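PDB 3KZX: HAD-superfamily hydrolase, subfamily IA, variant 1 from Ehrlichia chaffeensis, which probably hydrolyses 2-phosphoglycolate to glycolate and phosphate, as a phosphatase of the HAD-like hydrolase superfamily. Local coordinates for residues T46-V51 against K80-A85. Sequence-based numbering, arbitrary orientation.
Sequences TTFYQV and KRWKEA
F48 reaches across from helix 45-54 with the far end of its ring, and CZ makes both closest approaches: F48 CZ lies 4.1 Å from W82 CZ3 on the six-membered ring of the indole and 4.1 Å from A85 CB. The long directions of the F48 and W82 side chains cross at about a right angle. Their ring planes are nearly parallel, about 14° apart, but the rings are displaced and come closest at CZ and CZ3, without stacking. The first side-chain bond of W82 points away from 46-51; with CG anti to the backbone N (chi1 171°), the indole nevertheless brings CZ3 back to F48 CZ. One helical turn after F48, the first side-chain bond of V51 points toward 80-85, and its chi1 swings V51 CG1 to within 3.9 Å of A85 O. V51 and A85 are the nearest CA pair of the two segments, 6.7 Å apart, consistent with the mere methyl of A85. This apolar seam joins helix 45-54 to the start of helix 82-95 in the helical cap that HAD hydrolases of this type insert after the first strand of their Rossmann-like core; no hydrogen bond crosses it. L74 of helix 70-78 touches both F48 and W82, while Y89, a turn beyond A85, meets the F48 ring with the planes about 40° apart. Beside the seam, R81 at the N-cap of helix 82-95 forms a two-pronged salt bridge with E84, R81 NE to E84 OE1 3.1 Å and R81 NH2 to E84 OE2 3.0 Å, both oxygens lying at or near the guanidinium plane. R81 NH1 bonds M55 O.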
loop_
_atom_site.group_PDB
_atom_site.type_symbol
_atom_site.label_atom_id
_atom_site.label_comp_id
_atom_site.label_asym_id
_atom_site.label_seq_id
_atom_site.Cartn_x
_atom_site.Cartn_y
_atom_site.Cartn_z
ATOM N N THR A 46 -8.784 8.048 -17.153
ATOM C CA THR A 46 -8.018 7.466 -18.266
ATOM C C THR A 46 -7.606 6.058 -17.915
ATOM O O THR A 46 -7.789 5.140 -18.716
ATOM C CB THR A 46 -6.791 8.300 -18.628
ATOM O OG1 THR A 46 -7.217 9.631 -18.905
ATOM C CG2 THR A 46 -6.106 7.741 -19.887
ATOM N N THR A 47 -7.105 5.889 -16.690
ATOM C CA THR A 47 -6.720 4.572 -16.211
ATOM C C THR A 47 -7.890 3.621 -16.148
ATOM O O THR A 47 -7.773 2.484 -16.586
ATOM C CB THR A 47 -6.063 4.626 -14.832
ATOM O OG1 THR A 47 -4.951 5.520 -14.887
ATOM C CG2 THR A 47 -5.559 3.227 -14.454
ATOM N N PHE A 48 -9.033 4.075 -15.630
ATOM C CA PHE A 48 -10.175 3.164 -15.549
ATOM C C PHE A 48 -10.829 2.892 -16.914
ATOM O O PHE A 48 -11.355 1.812 -17.121
ATOM C CB PHE A 48 -11.180 3.561 -14.467
ATOM C CG PHE A 48 -11.534 2.427 -13.554
ATOM C CD1 PHE A 48 -12.433 1.463 -13.948
ATOM C CD2 PHE A 48 -10.956 2.319 -12.305
ATOM C CE1 PHE A 48 -12.739 0.408 -13.125
ATOM C CE2 PHE A 48 -11.254 1.265 -11.480
ATOM C CZ PHE A 48 -12.137 0.302 -11.896
ATOM N N TYR A 49 -10.765 3.855 -17.833
ATOM C CA TYR A 49 -11.185 3.610 -19.214
ATOM C C TYR A 49 -10.402 2.440 -19.812
ATOM O O TYR A 49 -10.997 1.556 -20.421
ATOM C CB TYR A 49 -11.015 4.856 -20.096
ATOM C CG TYR A 49 -12.088 5.919 -19.911
ATOM C CD1 TYR A 49 -13.429 5.594 -19.912
ATOM C CD2 TYR A 49 -11.744 7.258 -19.765
ATOM C CE1 TYR A 49 -14.406 6.576 -19.763
ATOM C CE2 TYR A 49 -12.708 8.249 -19.609
ATOM C CZ TYR A 49 -14.043 7.903 -19.601
ATOM O OH TYR A 49 -15.012 8.891 -19.461
ATOM N N GLN A 50 -9.085 2.429 -19.618
ATOM C CA GLN A 50 -8.234 1.321 -20.115
ATOM C C GLN A 50 -8.658 -0.008 -19.502
ATOM O O GLN A 50 -8.740 -1.007 -20.192
ATOM C CB GLN A 50 -6.757 1.565 -19.789
ATOM C CG GLN A 50 -6.097 2.665 -20.627
ATOM C CD GLN A 50 -4.809 3.220 -19.998
ATOM O OE1 GLN A 50 -4.477 2.931 -18.836
ATOM N NE2 GLN A 50 -4.080 4.027 -20.773
ATOM N N VAL A 51 -8.957 -0.014 -18.202
ATOM C CA VAL A 51 -9.423 -1.231 -17.554
ATOM C C VAL A 51 -10.740 -1.726 -18.147
ATOM O O VAL A 51 -10.878 -2.905 -18.476
ATOM C CB VAL A 51 -9.555 -1.022 -16.016
ATOM C CG1 VAL A 51 -10.206 -2.215 -15.356
ATOM C CG2 VAL A 51 -8.167 -0.734 -15.389
ATOM N N LYS A 80 -20.662 -8.456 -10.610
ATOM C CA LYS A 80 -19.757 -9.583 -10.317
ATOM C C LYS A 80 -18.298 -9.367 -10.745
ATOM O O LYS A 80 -17.391 -9.948 -10.148
ATOM C CB LYS A 80 -20.292 -10.873 -10.993
ATOM N N ARG A 81 -18.078 -8.571 -11.792
ATOM C CA ARG A 81 -16.741 -8.305 -12.330
ATOM C C ARG A 81 -15.955 -7.190 -11.591
ATOM O O ARG A 81 -14.904 -6.754 -12.079
ATOM C CB ARG A 81 -16.834 -8.007 -13.841
ATOM C CG ARG A 81 -17.301 -9.200 -14.684
ATOM C CD ARG A 81 -17.176 -8.930 -16.193
ATOM N NE ARG A 81 -15.789 -9.030 -16.629
ATOM C CZ ARG A 81 -15.337 -8.717 -17.844
ATOM N NH1 ARG A 81 -16.148 -8.232 -18.781
ATOM N NH2 ARG A 81 -14.047 -8.879 -18.130
ATOM N N TRP A 82 -16.459 -6.732 -10.437
ATOM C CA TRP A 82 -15.858 -5.590 -9.711
ATOM C C TRP A 82 -14.478 -5.931 -9.190
ATOM O O TRP A 82 -13.531 -5.181 -9.429
ATOM C CB TRP A 82 -16.753 -5.116 -8.546
ATOM C CG TRP A 82 -16.076 -4.097 -7.660
ATOM C CD1 TRP A 82 -15.775 -4.223 -6.348
ATOM C CD2 TRP A 82 -15.616 -2.807 -8.054
ATOM N NE1 TRP A 82 -15.144 -3.085 -5.888
ATOM C CE2 TRP A 82 -15.036 -2.200 -6.921
ATOM C CE3 TRP A 82 -15.618 -2.109 -9.264
ATOM C CZ2 TRP A 82 -14.473 -0.917 -6.962
ATOM C CZ3 TRP A 82 -15.053 -0.831 -9.305
ATOM C CH2 TRP A 82 -14.504 -0.251 -8.158
ATOM N N LYS A 83 -14.364 -7.075 -8.511
ATOM C CA LYS A 83 -13.089 -7.558 -8.005
ATOM C C LYS A 83 -12.045 -7.669 -9.120
ATOM O O LYS A 83 -10.928 -7.204 -8.947
ATOM C CB LYS A 83 -13.239 -8.892 -7.277
ATOM N N GLU A 84 -12.423 -8.243 -10.262
ATOM C CA GLU A 84 -11.521 -8.316 -11.416
ATOM C C GLU A 84 -11.088 -6.905 -11.833
ATOM O O GLU A 84 -9.932 -6.668 -12.087
ATOM C CB GLU A 84 -12.196 -9.046 -12.592
ATOM C CG GLU A 84 -11.666 -8.666 -13.977
ATOM C CD GLU A 84 -12.332 -9.421 -15.122
ATOM O OE1 GLU A 84 -13.393 -10.050 -14.934
ATOM O OE2 GLU A 84 -11.806 -9.351 -16.245
ATOM N N ALA A 85 -12.030 -5.969 -11.884
ATOM C CA ALA A 85 -11.713 -4.581 -12.202
ATOM C C ALA A 85 -10.667 -4.032 -11.236
ATOM O O ALA A 85 -9.688 -3.413 -11.664
ATOM C CB ALA A 85 -12.967 -3.728 -12.193
#